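Long-range contact in benzoylformate Decarboxylase (Polynucleobacter necessarius, PDB 4K9Q), which probably acts as a thiamine diphosphate- and magnesium-dependent decarboxylase of benzoylformate, in the TPP enzyme family: residues P232-P244 with F384-A396. Residues are numbered along the deposited sequence; the frame is centred on the assembly and turned at random.
Sequences PFAERTPFPEDHP and FRINQPDTFYTFA
R236 lies alongside Y393, both side chains pointing the same way. Y393 CE2 sits over one guanidinium face, 3.4 Å from R236 CZ, and the two planes are 30° apart. A bend at chi3 (64°) brings the guanidinium face against Y393 CE2. At its edge R236 NH2 forms a salt bridge to D390 OD1 (3.0 Å), though the hydrogen bond within it is weak. R62 also pairs with D390. A water links R236 NE to F392 O. A leucine in place of R236 would probably leave Y393 CE2 without the guanidinium beside it and D390 with one charge partner fewer.

Packing is tight beside this. T237 OG1 is wedged between F392 CB (3.2 Å) and I386 CG2 (3.4 Å). T394 N donates to E235 O. The buried carboxylate of E235 rests on A396 CB and pairs with R210 and R276.

E241 is gripped twice: its N donates to I386 O (2.8 Å), while its OE1 accepts the I386 N-H from above the carboxylate plane. The far end is looser. There N387 ND2 gives exposed D242 OD2 a nearly straight bond (174°, 2.9 Å).

The contact joins the central domain to edge strand 392-393 of the C-terminal domain, in the three-domain fold of TPP enzymes.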
ATOM      1  N   PRO A 232     -27.517   5.547  15.176  1.00 14.59           N
ATOM      2  CA  PRO A 232     -27.458   6.627  14.178  1.00 13.01           C
ATOM      3  C   PRO A 232     -27.062   6.078  12.816  1.00 13.55           C
ATOM      4  O   PRO A 232     -26.197   5.194  12.725  1.00 12.00           O
ATOM      5  CB  PRO A 232     -26.351   7.552  14.714  1.00 13.07           C
ATOM      6  CG  PRO A 232     -25.517   6.670  15.614  1.00 12.38           C
ATOM      7  CD  PRO A 232     -26.505   5.713  16.238  1.00 13.47           C
ATOM      8  N   PHE A 233     -27.693   6.591  11.763  1.00 12.72           N
ATOM      9  CA  PHE A 233     -27.341   6.165  10.410  1.00 13.29           C
ATOM     10  C   PHE A 233     -27.391   4.650  10.217  1.00 12.34           C
ATOM     11  O   PHE A 233     -26.510   4.056   9.589  1.00 14.46           O
ATOM     12  CB  PHE A 233     -25.985   6.744  10.005  1.00 14.85           C
ATOM     13  CG  PHE A 233     -26.062   8.189   9.628  1.00 15.11           C
ATOM     14  CD1 PHE A 233     -26.482   8.554   8.365  1.00 18.50           C
ATOM     15  CD2 PHE A 233     -25.764   9.185  10.549  1.00 19.21           C
ATOM     16  CE1 PHE A 233     -26.585   9.887   8.010  1.00 18.92           C
ATOM     17  CE2 PHE A 233     -25.866  10.526  10.195  1.00 18.14           C
ATOM     18  CZ  PHE A 233     -26.282  10.870   8.930  1.00 20.21           C
ATOM     19  N   ALA A 234     -28.431   4.028  10.761  1.00 13.13           N
ATOM     20  CA  ALA A 234     -28.663   2.611  10.521  1.00 12.88           C
ATOM     21  C   ALA A 234     -29.207   2.439   9.106  1.00 12.22           C
ATOM     22  O   ALA A 234     -30.309   2.887   8.791  1.00 14.84           O
ATOM     23  CB  ALA A 234     -29.627   2.034  11.551  1.00 12.26           C
ATOM     24  N   GLU A 235     -28.414   1.775   8.272  1.00 13.06           N
ATOM     25  CA  GLU A 235     -28.680   1.638   6.849  1.00 12.50           C
ATOM     26  C   GLU A 235     -29.911   0.782   6.554  1.00 14.65           C
ATOM     27  O   GLU A 235     -30.536   0.923   5.491  1.00 13.16           O
ATOM     28  CB  GLU A 235     -27.449   1.036   6.159  1.00 12.47           C
ATOM     29  CG  GLU A 235     -27.051  -0.358   6.678  1.00 12.38           C
ATOM     30  CD  GLU A 235     -26.009  -0.328   7.778  1.00 14.97           C
ATOM     31  OE1 GLU A 235     -25.983   0.620   8.601  1.00 13.99           O
ATOM     32  OE2 GLU A 235     -25.205  -1.279   7.836  1.00 16.33           O
ATOM     33  N   ARG A 236     -30.243  -0.115   7.484  1.00 10.83           N
ATOM     34  CA  ARG A 236     -31.377  -1.020   7.331  1.00 11.89           C
ATOM     35  C   ARG A 236     -32.085  -1.197   8.664  1.00 13.33           C
ATOM     36  O   ARG A 236     -31.443  -1.349   9.705  1.00 11.47           O
ATOM     37  CB  ARG A 236     -30.918  -2.369   6.793  1.00 12.17           C
ATOM     38  CG  ARG A 236     -30.428  -2.286   5.367  1.00 11.63           C
ATOM     39  CD  ARG A 236     -29.808  -3.564   4.927  1.00 14.66           C
ATOM     40  NE  ARG A 236     -30.781  -4.649   4.911  1.00 14.68           N
ATOM     41  CZ  ARG A 236     -30.489  -5.876   4.510  1.00 13.06           C
ATOM     42  NH1 ARG A 236     -29.259  -6.141   4.095  1.00 11.69           N
ATOM     43  NH2 ARG A 236     -31.420  -6.826   4.524  1.00 12.90           N
ATOM     44  N   THR A 237     -33.412  -1.161   8.615  1.00 11.73           N
ATOM     45  CA  THR A 237     -34.246  -1.162   9.808  1.00 11.42           C
ATOM     46  C   THR A 237     -33.924  -2.345  10.725  1.00 11.92           C
ATOM     47  O   THR A 237     -33.989  -3.494  10.302  1.00 11.63           O
ATOM     48  CB  THR A 237     -35.732  -1.235   9.402  1.00 11.53           C
ATOM     49  OG1 THR A 237     -36.008  -0.220   8.426  1.00 14.04           O
ATOM     50  CG2 THR A 237     -36.623  -1.040  10.616  1.00 10.97           C
ATOM     51  N   PRO A 238     -33.562  -2.068  11.992  1.00  9.82           N
ATOM     52  CA  PRO A 238     -33.249  -3.201  12.866  1.00 13.57           C
ATOM     53  C   PRO A 238     -34.380  -3.626  13.815  1.00 14.81           C
ATOM     54  O   PRO A 238     -34.238  -4.650  14.480  1.00 16.30           O
ATOM     55  CB  PRO A 238     -32.066  -2.673  13.686  1.00 15.47           C
ATOM     56  CG  PRO A 238     -32.327  -1.216  13.792  1.00 17.97           C
ATOM     57  CD  PRO A 238     -33.021  -0.801  12.508  1.00 11.50           C
ATOM     58  N   PHE A 239     -35.463  -2.864  13.888  1.00 11.82           N
ATOM     59  CA  PHE A 239     -36.522  -3.141  14.857  1.00 14.25           C
ATOM     60  C   PHE A 239     -37.851  -2.554  14.341  1.00 13.09           C
ATOM     61  O   PHE A 239     -37.864  -1.484  13.723  1.00 14.50           O
ATOM     62  CB  PHE A 239     -36.128  -2.517  16.204  1.00 13.76           C
ATOM     63  CG  PHE A 239     -36.977  -2.956  17.375  1.00 14.79           C
ATOM     64  CD1 PHE A 239     -38.011  -2.158  17.840  1.00 13.89           C
ATOM     65  CD2 PHE A 239     -36.707  -4.144  18.036  1.00 16.23           C
ATOM     66  CE1 PHE A 239     -38.786  -2.546  18.931  1.00 14.05           C
ATOM     67  CE2 PHE A 239     -37.473  -4.539  19.131  1.00 18.42           C
ATOM     68  CZ  PHE A 239     -38.515  -3.737  19.578  1.00 14.70           C
ATOM     69  N   PRO A 240     -38.975  -3.256  14.572  1.00 13.13           N
ATOM     70  CA  PRO A 240     -40.243  -2.714  14.062  1.00 14.24           C
ATOM     71  C   PRO A 240     -40.526  -1.334  14.649  1.00 14.64           C
ATOM     72  O   PRO A 240     -40.551  -1.157  15.870  1.00 13.23           O
ATOM     73  CB  PRO A 240     -41.287  -3.731  14.543  1.00 16.52           C
ATOM     74  CG  PRO A 240     -40.613  -4.512  15.640  1.00 14.52           C
ATOM     75  CD  PRO A 240     -39.158  -4.548  15.256  1.00 15.46           C
ATOM     76  N   GLU A 241     -40.734  -0.352  13.782  1.00 11.55           N
ATOM     77  CA  GLU A 241     -40.738   1.036  14.236  1.00 13.56           C
ATOM     78  C   GLU A 241     -42.081   1.494  14.806  1.00 13.23           C
ATOM     79  O   GLU A 241     -42.206   2.620  15.306  1.00 15.23           O
ATOM     80  CB  GLU A 241     -40.225   1.956  13.123  1.00 13.64           C
ATOM     81  CG  GLU A 241     -38.788   1.568  12.750  1.00 12.97           C
ATOM     82  CD  GLU A 241     -38.160   2.443  11.688  1.00 16.80           C
ATOM     83  OE1 GLU A 241     -38.898   3.075  10.899  1.00 15.69           O
ATOM     84  OE2 GLU A 241     -36.908   2.485  11.646  1.00 16.59           O
ATOM     85  N   ASP A 242     -43.080   0.619  14.736  1.00 16.18           N
ATOM     86  CA  ASP A 242     -44.345   0.889  15.417  1.00 18.35           C
ATOM     87  C   ASP A 242     -44.508   0.046  16.698  1.00 20.03           C
ATOM     88  O   ASP A 242     -45.552   0.087  17.349  1.00 21.15           O
ATOM     89  CB  ASP A 242     -45.534   0.702  14.468  1.00 22.45           C
ATOM     90  CG  ASP A 242     -45.574  -0.676  13.841  1.00 24.05           C
ATOM     91  OD1 ASP A 242     -44.616  -1.460  14.045  0.80 27.21           O
ATOM     92  OD2 ASP A 242     -46.558  -0.978  13.135  0.61 27.11           O
ATOM     93  N   HIS A 243     -43.472  -0.697  17.064  1.00 19.22           N
ATOM     94  CA  HIS A 243     -43.496  -1.484  18.294  1.00 15.55           C
ATOM     95  C   HIS A 243     -43.519  -0.530  19.492  1.00 17.93           C
ATOM     96  O   HIS A 243     -42.825   0.492  19.493  1.00 15.93           O
ATOM     97  CB  HIS A 243     -42.265  -2.388  18.358  1.00 15.22           C
ATOM     98  CG  HIS A 243     -42.328  -3.431  19.429  1.00 17.24           C
ATOM     99  ND1 HIS A 243     -42.108  -3.149  20.760  1.00 19.39           N
ATOM    100  CD2 HIS A 243     -42.578  -4.760  19.363  1.00 19.11           C
ATOM    101  CE1 HIS A 243     -42.220  -4.260  21.469  1.00 19.75           C
ATOM    102  NE2 HIS A 243     -42.503  -5.252  20.643  1.00 17.34           N
ATOM    103  N   PRO A 244     -44.329  -0.848  20.517  1.00 18.75           N
ATOM    104  CA  PRO A 244     -44.458   0.037  21.682  1.00 20.56           C
ATOM    105  C   PRO A 244     -43.131   0.397  22.350  1.00 16.85           C
ATOM    106  O   PRO A 244     -43.024   1.458  22.963  1.00 20.00           O
ATOM    107  CB  PRO A 244     -45.338  -0.767  22.647  1.00 19.27           C
ATOM    108  CG  PRO A 244     -45.361  -2.171  22.101  1.00 28.55           C
ATOM    109  CD  PRO A 244     -45.215  -2.017  20.620  1.00 21.36           C
ATOM    110  N   PHE A 384     -42.818   7.037   7.442  1.00 14.15           N
ATOM    111  CA  PHE A 384     -42.656   5.643   7.050  1.00 16.33           C
ATOM    112  C   PHE A 384     -42.078   4.849   8.212  1.00 19.45           C
ATOM    113  O   PHE A 384     -40.865   4.688   8.332  1.00 21.46           O
ATOM    114  CB  PHE A 384     -41.759   5.517   5.807  1.00 15.27           C
ATOM    115  CG  PHE A 384     -42.460   5.827   4.508  1.00 12.86           C
ATOM    116  CD1 PHE A 384     -43.140   4.829   3.813  1.00 14.63           C
ATOM    117  CD2 PHE A 384     -42.452   7.117   3.982  1.00 15.02           C
ATOM    118  CE1 PHE A 384     -43.790   5.105   2.614  1.00 15.29           C
ATOM    119  CE2 PHE A 384     -43.095   7.396   2.783  1.00 17.02           C
ATOM    120  CZ  PHE A 384     -43.772   6.394   2.100  1.00 16.77           C
ATOM    121  N   ARG A 385     -42.949   4.357   9.083  1.00 16.39           N
ATOM    122  CA  ARG A 385     -42.491   3.563  10.215  1.00 17.79           C
ATOM    123  C   ARG A 385     -42.420   2.099   9.794  1.00 18.02           C
ATOM    124  O   ARG A 385     -43.432   1.409   9.730  1.00 22.34           O
ATOM    125  CB  ARG A 385     -43.411   3.790  11.417  1.00 16.97           C
ATOM    126  CG  ARG A 385     -43.504   5.270  11.744  1.00 17.01           C
ATOM    127  CD  ARG A 385     -44.340   5.593  12.968  1.00 16.80           C
ATOM    128  NE  ARG A 385     -44.253   7.022  13.257  1.00 13.81           N
ATOM    129  CZ  ARG A 385     -44.581   7.580  14.419  1.00 18.55           C
ATOM    130  NH1 ARG A 385     -45.031   6.822  15.413  1.00 17.74           N
ATOM    131  NH2 ARG A 385     -44.449   8.893  14.595  1.00 13.88           N
ATOM    132  N   ILE A 386     -41.208   1.651   9.488  1.00 11.95           N
ATOM    133  CA  ILE A 386     -40.961   0.339   8.898  1.00 10.35           C
ATOM    134  C   ILE A 386     -41.195  -0.757   9.926  1.00 14.12           C
ATOM    135  O   ILE A 386     -40.561  -0.758  10.982  1.00 13.11           O
ATOM    136  CB  ILE A 386     -39.498   0.258   8.405  1.00 10.25           C
ATOM    137  CG1 ILE A 386     -39.193   1.444   7.474  1.00 14.87           C
ATOM    138  CG2 ILE A 386     -39.211  -1.089   7.736  1.00 12.51           C
ATOM    139  CD1 ILE A 386     -40.041   1.485   6.221  1.00 13.07           C
ATOM    140  N   ASN A 387     -42.091  -1.694   9.619  1.00 14.46           N
ATOM    141  CA  ASN A 387     -42.442  -2.731  10.592  1.00 17.54           C
ATOM    142  C   ASN A 387     -42.275  -4.163  10.090  1.00 19.17           C
ATOM    143  O   ASN A 387     -42.810  -5.106  10.679  1.00 15.68           O
ATOM    144  CB  ASN A 387     -43.852  -2.502  11.159  1.00 16.20           C
ATOM    145  CG  ASN A 387     -44.938  -2.592  10.108  0.83 22.65           C
ATOM    146  OD1 ASN A 387     -44.707  -3.028   8.977  0.75 20.73           O
ATOM    147  ND2 ASN A 387     -46.144  -2.186  10.484  0.75 28.75           N
ATOM    148  N   GLN A 388     -41.506  -4.319   9.017  1.00 15.02           N
ATOM    149  CA  GLN A 388     -41.182  -5.635   8.481  1.00 15.46           C
ATOM    150  C   GLN A 388     -39.706  -5.648   8.110  1.00 15.56           C
ATOM    151  O   GLN A 388     -39.153  -4.607   7.744  1.00 14.24           O
ATOM    152  CB  GLN A 388     -42.034  -5.962   7.246  1.00 20.09           C
ATOM    153  CG  GLN A 388     -43.532  -6.104   7.506  1.00 20.42           C
ATOM    154  CD  GLN A 388     -43.869  -7.219   8.496  1.00 30.68           C
ATOM    155  OE1 GLN A 388     -43.126  -8.197   8.639  0.80 33.14           O
ATOM    156  NE2 GLN A 388     -44.993  -7.067   9.193  0.50 33.48           N
ATOM    157  N   PRO A 389     -39.057  -6.823   8.210  1.00 15.99           N
ATOM    158  CA  PRO A 389     -37.664  -6.954   7.777  1.00 13.65           C
ATOM    159  C   PRO A 389     -37.544  -6.815   6.255  1.00 11.12           C
ATOM    160  O   PRO A 389     -38.553  -6.899   5.535  1.00 11.82           O
ATOM    161  CB  PRO A 389     -37.296  -8.387   8.203  1.00 13.71           C
ATOM    162  CG  PRO A 389     -38.596  -9.109   8.174  1.00 17.69           C
ATOM    163  CD  PRO A 389     -39.620  -8.112   8.649  1.00 15.21           C
ATOM    164  N   ASP A 390     -36.312  -6.589   5.795  1.00 12.28           N
ATOM    165  CA  ASP A 390     -35.979  -6.550   4.370  1.00 11.53           C
ATOM    166  C   ASP A 390     -36.915  -5.654   3.575  1.00 13.78           C
ATOM    167  O   ASP A 390     -37.349  -6.009   2.471  1.00 12.41           O
ATOM    168  CB  ASP A 390     -35.967  -7.956   3.776  1.00 13.91           C
ATOM    169  CG  ASP A 390     -34.896  -8.840   4.395  1.00 14.79           C
ATOM    170  OD1 ASP A 390     -34.002  -8.305   5.099  1.00 14.76           O
ATOM    171  OD2 ASP A 390     -34.949 -10.070   4.178  1.00 14.28           O
ATOM    172  N   THR A 391     -37.195  -4.484   4.133  1.00 10.89           N
ATOM    173  CA  THR A 391     -38.114  -3.536   3.538  1.00 12.06           C
ATOM    174  C   THR A 391     -37.432  -2.191   3.267  1.00 13.20           C
ATOM    175  O   THR A 391     -37.555  -1.648   2.161  1.00 14.18           O
ATOM    176  CB  THR A 391     -39.370  -3.394   4.433  1.00 14.14           C
ATOM    177  OG1 THR A 391     -40.082  -4.637   4.406  1.00 14.95           O
ATOM    178  CG2 THR A 391     -40.290  -2.267   3.961  1.00 14.21           C
ATOM    179  N   PHE A 392     -36.695  -1.674   4.251  1.00  9.46           N
ATOM    180  CA  PHE A 392     -36.004  -0.387   4.094  1.00  9.11           C
ATOM    181  C   PHE A 392     -34.507  -0.551   3.875  1.00 10.46           C
ATOM    182  O   PHE A 392     -33.836  -1.303   4.601  1.00 11.33           O
ATOM    183  CB  PHE A 392     -36.236   0.525   5.300  1.00 10.67           C
ATOM    184  CG  PHE A 392     -35.437   1.799   5.247  1.00 10.05           C
ATOM    185  CD1 PHE A 392     -35.865   2.861   4.464  1.00 15.14           C
ATOM    186  CD2 PHE A 392     -34.252   1.928   5.961  1.00 11.53           C
ATOM    187  CE1 PHE A 392     -35.118   4.042   4.397  1.00 13.49           C
ATOM    188  CE2 PHE A 392     -33.507   3.098   5.899  1.00 14.92           C
ATOM    189  CZ  PHE A 392     -33.945   4.157   5.117  1.00 13.70           C
ATOM    190  N   TYR A 393     -33.982   0.173   2.890  1.00 11.30           N
ATOM    191  CA  TYR A 393     -32.554   0.122   2.587  1.00 11.47           C
ATOM    192  C   TYR A 393     -32.009   1.502   2.249  1.00 11.14           C
ATOM    193  O   TYR A 393     -32.627   2.256   1.479  1.00 11.31           O
ATOM    194  CB  TYR A 393     -32.300  -0.764   1.368  1.00  8.71           C
ATOM    195  CG  TYR A 393     -32.706  -2.210   1.491  1.00 10.19           C
ATOM    196  CD1 TYR A 393     -34.039  -2.593   1.357  1.00  9.68           C
ATOM    197  CD2 TYR A 393     -31.753  -3.198   1.712  1.00 10.87           C
ATOM    198  CE1 TYR A 393     -34.407  -3.933   1.451  1.00 11.75           C
ATOM    199  CE2 TYR A 393     -32.109  -4.532   1.807  1.00 11.15           C
ATOM    200  CZ  TYR A 393     -33.436  -4.889   1.678  1.00 11.73           C
ATOM    201  OH  TYR A 393     -33.806  -6.214   1.770  1.00 13.64           O
ATOM    202  N   THR A 394     -30.835   1.815   2.785  1.00 10.80           N
ATOM    203  CA  THR A 394     -30.070   2.973   2.329  1.00 11.60           C
ATOM    204  C   THR A 394     -28.585   2.607   2.478  1.00 12.03           C
ATOM    205  O   THR A 394     -28.248   1.477   2.871  1.00 10.71           O
ATOM    206  CB  THR A 394     -30.450   4.270   3.096  1.00 12.75           C
ATOM    207  OG1 THR A 394     -29.839   5.415   2.478  1.00 12.16           O
ATOM    208  CG2 THR A 394     -30.029   4.192   4.559  1.00 12.77           C
ATOM    209  N   PHE A 395     -27.700   3.537   2.146  1.00 10.40           N
ATOM    210  CA  PHE A 395     -26.259   3.282   2.278  1.00 11.88           C
ATOM    211  C   PHE A 395     -25.745   3.333   3.726  1.00  9.73           C
ATOM    212  O   PHE A 395     -26.327   4.003   4.587  1.00 12.77           O
ATOM    213  CB  PHE A 395     -25.446   4.200   1.339  1.00 11.21           C
ATOM    214  CG  PHE A 395     -25.781   5.682   1.444  1.00 10.95           C
ATOM    215  CD1 PHE A 395     -25.418   6.548   0.418  1.00 11.73           C
ATOM    216  CD2 PHE A 395     -26.405   6.208   2.562  1.00 11.80           C
ATOM    217  CE1 PHE A 395     -25.702   7.908   0.487  1.00 15.16           C
ATOM    218  CE2 PHE A 395     -26.704   7.571   2.647  1.00 15.15           C
ATOM    219  CZ  PHE A 395     -26.345   8.425   1.607  1.00 13.30           C
ATOM    220  N   ALA A 396     -24.679   2.589   4.001  1.00  9.91           N
ATOM    221  CA  ALA A 396     -24.026   2.660   5.307  1.00 12.34           C
ATOM    222  C   ALA A 396     -22.973   3.762   5.357  1.00 13.95           C
ATOM    223  O   ALA A 396     -22.475   4.100   6.437  1.00 13.80           O
ATOM    224  CB  ALA A 396     -23.384   1.310   5.662  1.00 14.06           C
TER
HETATM  225  O   HOH W   1     -27.246   4.982   6.955  1.00 19.76           O
HETATM  226  O   HOH W   2     -33.622  -4.114   5.148  1.00 13.49           O
HETATM  227  O   HOH W   3     -34.474  -4.454   7.858  1.00 11.64           O
HETATM  228  O   HOH W   4     -38.254   5.111   8.977  1.00 17.17           O